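Local coordinates for amidohydrolase 3 domain-containing protein (Pyrococcus horikoshii, PDB 3IGH) that probably hydrolyses carbon-nitrogen bonds other than peptide bonds, as a metal-dependent member of the amidohydrolase family whose substrate is unknown, at residues 406-418 with 432-444. Numbering follows the deposited sequence.
With SO4 (sulfate ion), chain J; SO4 (sulfate ion), chain N.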
ATOM      1  N   ALA A 406      28.564   3.302  -0.659  1.00 32.93           N
ATOM      2  CA  ALA A 406      27.437   2.863   0.177  1.00 30.76           C
ATOM      3  C   ALA A 406      27.868   2.217   1.491  1.00 34.43           C
ATOM      4  O   ALA A 406      27.065   2.122   2.410  1.00 29.85           O
ATOM      5  CB  ALA A 406      26.525   1.917  -0.607  1.00 31.96           C
ATOM      6  N   ASP A 407      29.131   1.784   1.580  1.00 31.86           N
ATOM      7  CA  ASP A 407      29.644   1.060   2.760  1.00 31.43           C
ATOM      8  C   ASP A 407      29.458   1.890   4.022  1.00 25.28           C
ATOM      9  O   ASP A 407      30.060   2.958   4.151  1.00 32.59           O
ATOM     10  CB  ASP A 407      31.131   0.722   2.568  1.00 29.26           C
ATOM     11  CG  ASP A 407      31.714  -0.123   3.700  1.00 39.05           C
ATOM     12  OD1 ASP A 407      32.904  -0.458   3.585  1.00 40.21           O
ATOM     13  OD2 ASP A 407      31.021  -0.457   4.688  1.00 35.21           O
ATOM     14  N   PRO A 408      28.585   1.421   4.940  1.00 28.09           N
ATOM     15  CA  PRO A 408      28.249   2.236   6.096  1.00 26.63           C
ATOM     16  C   PRO A 408      29.430   2.495   7.023  1.00 32.86           C
ATOM     17  O   PRO A 408      29.473   3.537   7.667  1.00 30.49           O
ATOM     18  CB  PRO A 408      27.143   1.433   6.799  1.00 27.73           C
ATOM     19  CG  PRO A 408      27.255   0.063   6.276  1.00 34.54           C
ATOM     20  CD  PRO A 408      27.816   0.162   4.907  1.00 29.52           C
ATOM     21  N   TRP A 409      30.391   1.574   7.065  1.00 30.71           N
ATOM     22  CA  TRP A 409      31.540   1.739   7.935  1.00 30.82           C
ATOM     23  C   TRP A 409      32.444   2.889   7.507  1.00 28.96           C
ATOM     24  O   TRP A 409      33.042   3.546   8.358  1.00 33.84           O
ATOM     25  CB  TRP A 409      32.314   0.421   8.083  1.00 28.35           C
ATOM     26  CG  TRP A 409      31.515  -0.589   8.843  1.00 30.69           C
ATOM     27  CD1 TRP A 409      30.964  -1.731   8.351  1.00 33.23           C
ATOM     28  CD2 TRP A 409      31.127  -0.518  10.227  1.00 32.43           C
ATOM     29  NE1 TRP A 409      30.285  -2.392   9.343  1.00 34.56           N
ATOM     30  CE2 TRP A 409      30.361  -1.668  10.501  1.00 32.45           C
ATOM     31  CE3 TRP A 409      31.355   0.405  11.257  1.00 31.80           C
ATOM     32  CZ2 TRP A 409      29.822  -1.930  11.766  1.00 37.43           C
ATOM     33  CZ3 TRP A 409      30.828   0.144  12.514  1.00 33.89           C
ATOM     34  CH2 TRP A 409      30.066  -1.017  12.756  1.00 33.39           C
ATOM     35  N   LEU A 410      32.507   3.149   6.200  1.00 31.83           N
ATOM     36  CA  LEU A 410      33.213   4.325   5.684  1.00 33.04           C
ATOM     37  C   LEU A 410      32.556   5.637   6.121  1.00 36.77           C
ATOM     38  O   LEU A 410      33.242   6.626   6.356  1.00 32.77           O
ATOM     39  CB  LEU A 410      33.340   4.274   4.157  1.00 31.74           C
ATOM     40  CG  LEU A 410      34.132   3.124   3.527  1.00 36.26           C
ATOM     41  CD1 LEU A 410      34.176   3.289   2.011  1.00 41.35           C
ATOM     42  CD2 LEU A 410      35.550   3.040   4.108  1.00 39.82           C
ATOM     43  N   THR A 411      31.228   5.629   6.252  1.00 30.32           N
ATOM     44  CA  THR A 411      30.494   6.814   6.686  1.00 32.12           C
ATOM     45  C   THR A 411      30.575   6.988   8.199  1.00 29.35           C
ATOM     46  O   THR A 411      30.681   8.118   8.688  1.00 29.61           O
ATOM     47  CB  THR A 411      29.031   6.794   6.137  1.00 29.29           C
ATOM     48  OG1 THR A 411      29.060   7.161   4.749  1.00 31.59           O
ATOM     49  CG2 THR A 411      28.103   7.749   6.894  1.00 30.81           C
ATOM     50  N   VAL A 412      30.555   5.871   8.934  1.00 29.99           N
ATOM     51  CA  VAL A 412      30.802   5.894  10.381  1.00 33.18           C
ATOM     52  C   VAL A 412      32.183   6.500  10.658  1.00 33.84           C
ATOM     53  O   VAL A 412      32.320   7.399  11.490  1.00 33.57           O
ATOM     54  CB  VAL A 412      30.691   4.483  11.019  1.00 30.50           C
ATOM     55  CG1 VAL A 412      31.158   4.489  12.494  1.00 33.44           C
ATOM     56  CG2 VAL A 412      29.249   3.973  10.942  1.00 30.51           C
ATOM     57  N   ASP A 413      33.189   6.036   9.920  1.00 33.47           N
ATOM     58  CA  ASP A 413      34.551   6.540  10.092  1.00 33.58           C
ATOM     59  C   ASP A 413      34.651   8.047   9.848  1.00 36.33           C
ATOM     60  O   ASP A 413      35.334   8.759  10.589  1.00 34.72           O
ATOM     61  CB  ASP A 413      35.522   5.795   9.190  1.00 34.77           C
ATOM     62  CG  ASP A 413      36.971   5.983   9.628  1.00 57.92           C
ATOM     63  OD1 ASP A 413      37.265   5.787  10.822  1.00 57.55           O
ATOM     64  OD2 ASP A 413      37.815   6.331   8.786  1.00 50.33           O
ATOM     65  N   ALA A 414      33.945   8.517   8.818  1.00 32.22           N
ATOM     66  CA  ALA A 414      33.894   9.931   8.464  1.00 33.17           C
ATOM     67  C   ALA A 414      33.315  10.787   9.584  1.00 33.80           C
ATOM     68  O   ALA A 414      33.831  11.858   9.874  1.00 32.36           O
ATOM     69  CB  ALA A 414      33.109  10.115   7.177  1.00 32.90           C
ATOM     70  N   ALA A 415      32.250  10.310  10.220  1.00 29.75           N
ATOM     71  CA  ALA A 415      31.632  11.034  11.324  1.00 31.17           C
ATOM     72  C   ALA A 415      32.497  11.042  12.577  1.00 35.38           C
ATOM     73  O   ALA A 415      32.535  12.037  13.302  1.00 36.64           O
ATOM     74  CB  ALA A 415      30.262  10.450  11.644  1.00 28.89           C
ATOM     75  N   VAL A 416      33.176   9.929  12.827  1.00 33.37           N
ATOM     76  CA  VAL A 416      33.991   9.773  14.029  1.00 36.94           C
ATOM     77  C   VAL A 416      35.337  10.492  13.874  1.00 35.76           C
ATOM     78  O   VAL A 416      35.758  11.215  14.771  1.00 39.08           O
ATOM     79  CB  VAL A 416      34.162   8.268  14.426  1.00 35.39           C
ATOM     80  CG1 VAL A 416      35.150   8.094  15.606  1.00 41.84           C
ATOM     81  CG2 VAL A 416      32.808   7.659  14.800  1.00 32.44           C
ATOM     82  N   ASN A 417      35.975  10.330  12.716  1.00 35.26           N
ATOM     83  CA  ASN A 417      37.335  10.836  12.505  1.00 41.55           C
ATOM     84  C   ASN A 417      37.487  12.063  11.618  1.00 45.18           C
ATOM     85  O   ASN A 417      38.594  12.604  11.488  1.00 44.74           O
ATOM     86  CB  ASN A 417      38.242   9.699  12.026  1.00 36.15           C
ATOM     87  CG  ASN A 417      38.372   8.608  13.060  1.00 41.47           C
ATOM     88  OD1 ASN A 417      38.626   8.885  14.226  1.00 49.49           O
ATOM     89  ND2 ASN A 417      38.179   7.367  12.647  1.00 46.05           N
ATOM     90  N   ARG A 418      36.383  12.482  10.999  1.00 37.11           N
ATOM     91  CA  ARG A 418      36.295  13.738  10.233  1.00 39.88           C
ATOM     92  C   ARG A 418      37.389  14.013   9.203  1.00 39.01           C
ATOM     93  O   ARG A 418      37.751  15.159   8.986  1.00 36.14           O
ATOM     94  CB  ARG A 418      36.121  14.946  11.168  1.00 44.54           C
ATOM     95  CG  ARG A 418      34.697  15.139  11.635  1.00 45.79           C
ATOM     96  CD  ARG A 418      34.489  16.462  12.357  1.00 36.07           C
ATOM     97  NE  ARG A 418      34.214  17.604  11.478  1.00 36.66           N
ATOM     98  CZ  ARG A 418      33.018  17.892  10.957  1.00 35.56           C
ATOM     99  NH1 ARG A 418      31.977  17.097  11.176  1.00 27.20           N
ATOM    100  NH2 ARG A 418      32.868  18.968  10.195  1.00 31.94           N
ATOM    101  N   GLN A 432      33.820  18.793  16.085  1.00 37.95           N
ATOM    102  CA  GLN A 432      32.542  18.285  15.591  1.00 39.77           C
ATOM    103  C   GLN A 432      32.522  16.764  15.438  1.00 37.05           C
ATOM    104  O   GLN A 432      31.496  16.191  15.054  1.00 40.90           O
ATOM    105  CB  GLN A 432      32.167  18.964  14.273  1.00 40.92           C
ATOM    106  CG  GLN A 432      31.815  20.443  14.421  1.00 37.09           C
ATOM    107  CD  GLN A 432      30.681  20.663  15.397  1.00 44.43           C
ATOM    108  OE1 GLN A 432      29.582  20.152  15.209  1.00 32.77           O
ATOM    109  NE2 GLN A 432      30.948  21.410  16.455  1.00 35.41           N
ATOM    110  N   ALA A 433      33.655  16.125  15.731  1.00 36.11           N
ATOM    111  CA  ALA A 433      33.783  14.664  15.685  1.00 36.68           C
ATOM    112  C   ALA A 433      32.804  14.005  16.650  1.00 41.72           C
ATOM    113  O   ALA A 433      32.585  14.504  17.752  1.00 41.79           O
ATOM    114  CB  ALA A 433      35.209  14.252  16.019  1.00 34.17           C
ATOM    115  N   LEU A 434      32.192  12.907  16.216  1.00 41.88           N
ATOM    116  CA  LEU A 434      31.272  12.154  17.071  1.00 40.06           C
ATOM    117  C   LEU A 434      31.993  10.933  17.611  1.00 39.63           C
ATOM    118  O   LEU A 434      32.959  10.472  17.009  1.00 39.54           O
ATOM    119  CB  LEU A 434      30.029  11.707  16.288  1.00 41.96           C
ATOM    120  CG  LEU A 434      29.139  12.753  15.607  1.00 45.70           C
ATOM    121  CD1 LEU A 434      27.860  12.099  15.117  1.00 45.55           C
ATOM    122  CD2 LEU A 434      28.810  13.885  16.551  1.00 55.07           C
ATOM    123  N   ASP A 435      31.533  10.396  18.734  1.00 36.50           N
ATOM    124  CA  ASP A 435      32.053   9.103  19.165  1.00 44.01           C
ATOM    125  C   ASP A 435      31.302   7.984  18.437  1.00 43.43           C
ATOM    126  O   ASP A 435      30.246   8.228  17.841  1.00 40.12           O
ATOM    127  CB  ASP A 435      32.035   8.944  20.694  1.00 49.04           C
ATOM    128  CG  ASP A 435      30.657   9.130  21.305  1.00 58.37           C
ATOM    129  OD1 ASP A 435      29.644   8.692  20.718  1.00 62.20           O
ATOM    130  OD2 ASP A 435      30.592   9.711  22.408  1.00 75.52           O
ATOM    131  N   ILE A 436      31.846   6.770  18.485  1.00 40.69           N
ATOM    132  CA  ILE A 436      31.280   5.645  17.737  1.00 38.65           C
ATOM    133  C   ILE A 436      29.829   5.306  18.127  1.00 39.24           C
ATOM    134  O   ILE A 436      29.021   5.017  17.249  1.00 32.89           O
ATOM    135  CB  ILE A 436      32.218   4.399  17.742  1.00 43.66           C
ATOM    136  CG1 ILE A 436      31.753   3.377  16.698  1.00 41.14           C
ATOM    137  CG2 ILE A 436      32.365   3.798  19.160  1.00 43.59           C
ATOM    138  CD1 ILE A 436      32.878   2.600  16.066  1.00 76.14           C
ATOM    139  N   LYS A 437      29.499   5.395  19.418  1.00 34.78           N
ATOM    140  CA  LYS A 437      28.132   5.149  19.896  1.00 38.21           C
ATOM    141  C   LYS A 437      27.098   6.081  19.270  1.00 41.45           C
ATOM    142  O   LYS A 437      26.026   5.634  18.865  1.00 42.24           O
ATOM    143  CB  LYS A 437      28.035   5.314  21.413  1.00 38.74           C
ATOM    144  CG  LYS A 437      28.221   4.062  22.243  1.00 60.23           C
ATOM    145  CD  LYS A 437      27.245   4.067  23.423  1.00 77.53           C
ATOM    146  CE  LYS A 437      27.142   5.442  24.100  1.00 84.67           C
ATOM    147  NZ  LYS A 437      25.725   5.823  24.404  1.00 61.62           N
ATOM    148  N   ASP A 438      27.413   7.377  19.224  1.00 37.88           N
ATOM    149  CA  ASP A 438      26.529   8.370  18.618  1.00 36.33           C
ATOM    150  C   ASP A 438      26.435   8.215  17.101  1.00 35.61           C
ATOM    151  O   ASP A 438      25.389   8.498  16.518  1.00 36.15           O
ATOM    152  CB  ASP A 438      26.976   9.791  18.956  1.00 38.77           C
ATOM    153  CG  ASP A 438      26.739  10.157  20.412  1.00 47.27           C
ATOM    154  OD1 ASP A 438      26.061   9.397  21.135  1.00 56.64           O
ATOM    155  OD2 ASP A 438      27.235  11.218  20.837  1.00 68.00           O
ATOM    156  N   ALA A 439      27.528   7.791  16.471  1.00 34.51           N
ATOM    157  CA  ALA A 439      27.525   7.508  15.037  1.00 35.88           C
ATOM    158  C   ALA A 439      26.630   6.315  14.695  1.00 34.16           C
ATOM    159  O   ALA A 439      25.839   6.382  13.742  1.00 34.26           O
ATOM    160  CB  ALA A 439      28.955   7.298  14.512  1.00 29.23           C
ATOM    161  N   LEU A 440      26.740   5.234  15.476  1.00 30.76           N
ATOM    162  CA  LEU A 440      25.909   4.048  15.258  1.00 34.02           C
ATOM    163  C   LEU A 440      24.439   4.308  15.561  1.00 33.76           C
ATOM    164  O   LEU A 440      23.567   3.819  14.848  1.00 31.13           O
ATOM    165  CB  LEU A 440      26.439   2.827  16.034  1.00 32.16           C
ATOM    166  CG  LEU A 440      27.846   2.380  15.604  1.00 36.03           C
ATOM    167  CD1 LEU A 440      28.289   1.147  16.391  1.00 35.32           C
ATOM    168  CD2 LEU A 440      27.959   2.122  14.088  1.00 33.02           C
ATOM    169  N   HIS A 441      24.174   5.094  16.601  1.00 31.05           N
ATOM    170  CA  HIS A 441      22.814   5.530  16.906  1.00 31.50           C
ATOM    171  C   HIS A 441      22.196   6.318  15.743  1.00 28.68           C
ATOM    172  O   HIS A 441      21.043   6.078  15.376  1.00 31.51           O
ATOM    173  CB  HIS A 441      22.794   6.377  18.185  1.00 27.58           C
ATOM    174  CG  HIS A 441      21.466   7.012  18.470  1.00 32.65           C
ATOM    175  ND1 HIS A 441      20.439   6.337  19.100  1.00 34.64           N
ATOM    176  CD2 HIS A 441      21.000   8.259  18.222  1.00 40.26           C
ATOM    177  CE1 HIS A 441      19.399   7.142  19.225  1.00 38.84           C
ATOM    178  NE2 HIS A 441      19.713   8.313  18.699  1.00 38.85           N
ATOM    179  N   SER A 442      22.967   7.250  15.171  1.00 28.66           N
ATOM    180  CA  SER A 442      22.493   8.085  14.067  1.00 31.17           C
ATOM    181  C   SER A 442      22.221   7.274  12.808  1.00 32.82           C
ATOM    182  O   SER A 442      21.287   7.571  12.063  1.00 32.35           O
ATOM    183  CB  SER A 442      23.483   9.212  13.766  1.00 31.85           C
ATOM    184  OG  SER A 442      23.600  10.095  14.868  1.00 37.52           O
ATOM    185  N   TYR A 443      23.014   6.222  12.611  1.00 28.64           N
ATOM    186  CA  TYR A 443      22.919   5.363  11.441  1.00 32.05           C
ATOM    187  C   TYR A 443      21.900   4.218  11.605  1.00 30.44           C
ATOM    188  O   TYR A 443      21.741   3.379  10.715  1.00 29.63           O
ATOM    189  CB  TYR A 443      24.296   4.783  11.151  1.00 28.80           C
ATOM    190  CG  TYR A 443      24.703   4.765   9.695  1.00 32.46           C
ATOM    191  CD1 TYR A 443      26.043   4.874   9.344  1.00 29.97           C
ATOM    192  CD2 TYR A 443      23.763   4.627   8.670  1.00 24.65           C
ATOM    193  CE1 TYR A 443      26.446   4.848   8.017  1.00 27.50           C
ATOM    194  CE2 TYR A 443      24.157   4.607   7.328  1.00 24.59           C
ATOM    195  CZ  TYR A 443      25.508   4.718   7.009  1.00 32.91           C
ATOM    196  OH  TYR A 443      25.930   4.692   5.690  1.00 29.81           O
ATOM    197  N   THR A 444      21.232   4.157  12.750  1.00 30.06           N
ATOM    198  CA  THR A 444      20.223   3.123  12.970  1.00 31.16           C
ATOM    199  C   THR A 444      18.904   3.778  13.378  1.00 31.22           C
ATOM    200  O   THR A 444      18.053   4.067  12.519  1.00 30.67           O
ATOM    201  CB  THR A 444      20.699   2.045  13.997  1.00 32.67           C
ATOM    202  OG1 THR A 444      21.072   2.684  15.225  1.00 32.76           O
ATOM    203  CG2 THR A 444      21.899   1.256  13.457  1.00 29.40           C
TER
HETATM  204  S   SO4 J   9      29.844   1.690  -4.062  0.50 44.92           S
HETATM  205  O1  SO4 J   9      30.159   0.420  -4.704  0.50 38.03           O
HETATM  206  O2  SO4 J   9      31.086   2.354  -3.685  0.50 50.62           O
HETATM  207  O3  SO4 J   9      29.100   2.542  -4.984  0.50 40.01           O
HETATM  208  O4  SO4 J   9      29.047   1.434  -2.869  0.50 33.97           O
HETATM  209  S   SO4 N  13      24.267   5.523  28.192  0.50 73.00           S
HETATM  210  O1  SO4 N  13      25.180   5.635  29.326  0.50 77.97           O
HETATM  211  O2  SO4 N  13      25.047   5.346  26.973  0.50 62.84           O
HETATM  212  O3  SO4 N  13      23.402   4.365  28.387  0.50 71.21           O
HETATM  213  O4  SO4 N  13      23.452   6.732  28.092  0.50 67.90           O
HETATM  214  O   HOH W   1      24.745   3.273   3.835  1.00 33.58           O
HETATM  215  O   HOH W   2      31.524  14.601  12.683  1.00 37.53           O
HETATM  216  O   HOH W   3      35.758  11.024  17.804  1.00 52.41           O
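Val412 is the knob between the two helices, seated in a hole made by Ile436, Ala439, Leu440 and Tyr443. Its CG1 lies anti to the backbone N (chi1 171°) and faces Ala439 CB, while CG2 reaches the edge of the tyrosine ring, 3.7 Å from Tyr443 CD1. One turn on, Val416 also leans on Ala439, its CG2 3.9 Å from Ala439 CB; at the other end Leu440 CD2 meets Trp409 CZ3. The Tyr443 ring runs across Thr411, whose CG2 is 3.5 Å from Tyr443 CE1, and its hydroxyl end lies against Pro408 CB.

Polar contacts work at both ends. Tyr443 OH donates to a water, 2.6 Å away, that in turn donates to Ala406 O. At the far end Leu434 N makes a nearly straight 3.1 Å hydrogen bond to Ala415 O, and Val416 CA-H points at Leu434 O. A second water donates to Ala415 O and Gln432 O and accepts from Arg418 NH1, lying in the guanidinium plane.

Gln432 CB sits over one face of that guanidinium, toward its rim, 3.6 Å from Arg418 CZ, while Tyr384 O and Thr429 OG1 take further N-H groups. Cut back to an alanine here, the side chain would probably leave the bridging water, Tyr384 O and Thr429 OG1 each short of a donor and take away the flat group that lies against Gln432 CB.

Phe63 of strand 58-68 and Phe397 of strand 395-397 pack against the pair. The axes of the two short helical segments approach to 9.3 Å, with 134° between their N-to-C directions, an arrangement consistent with a place in the helical layer round the TIM-type barrel of amidohydrolases.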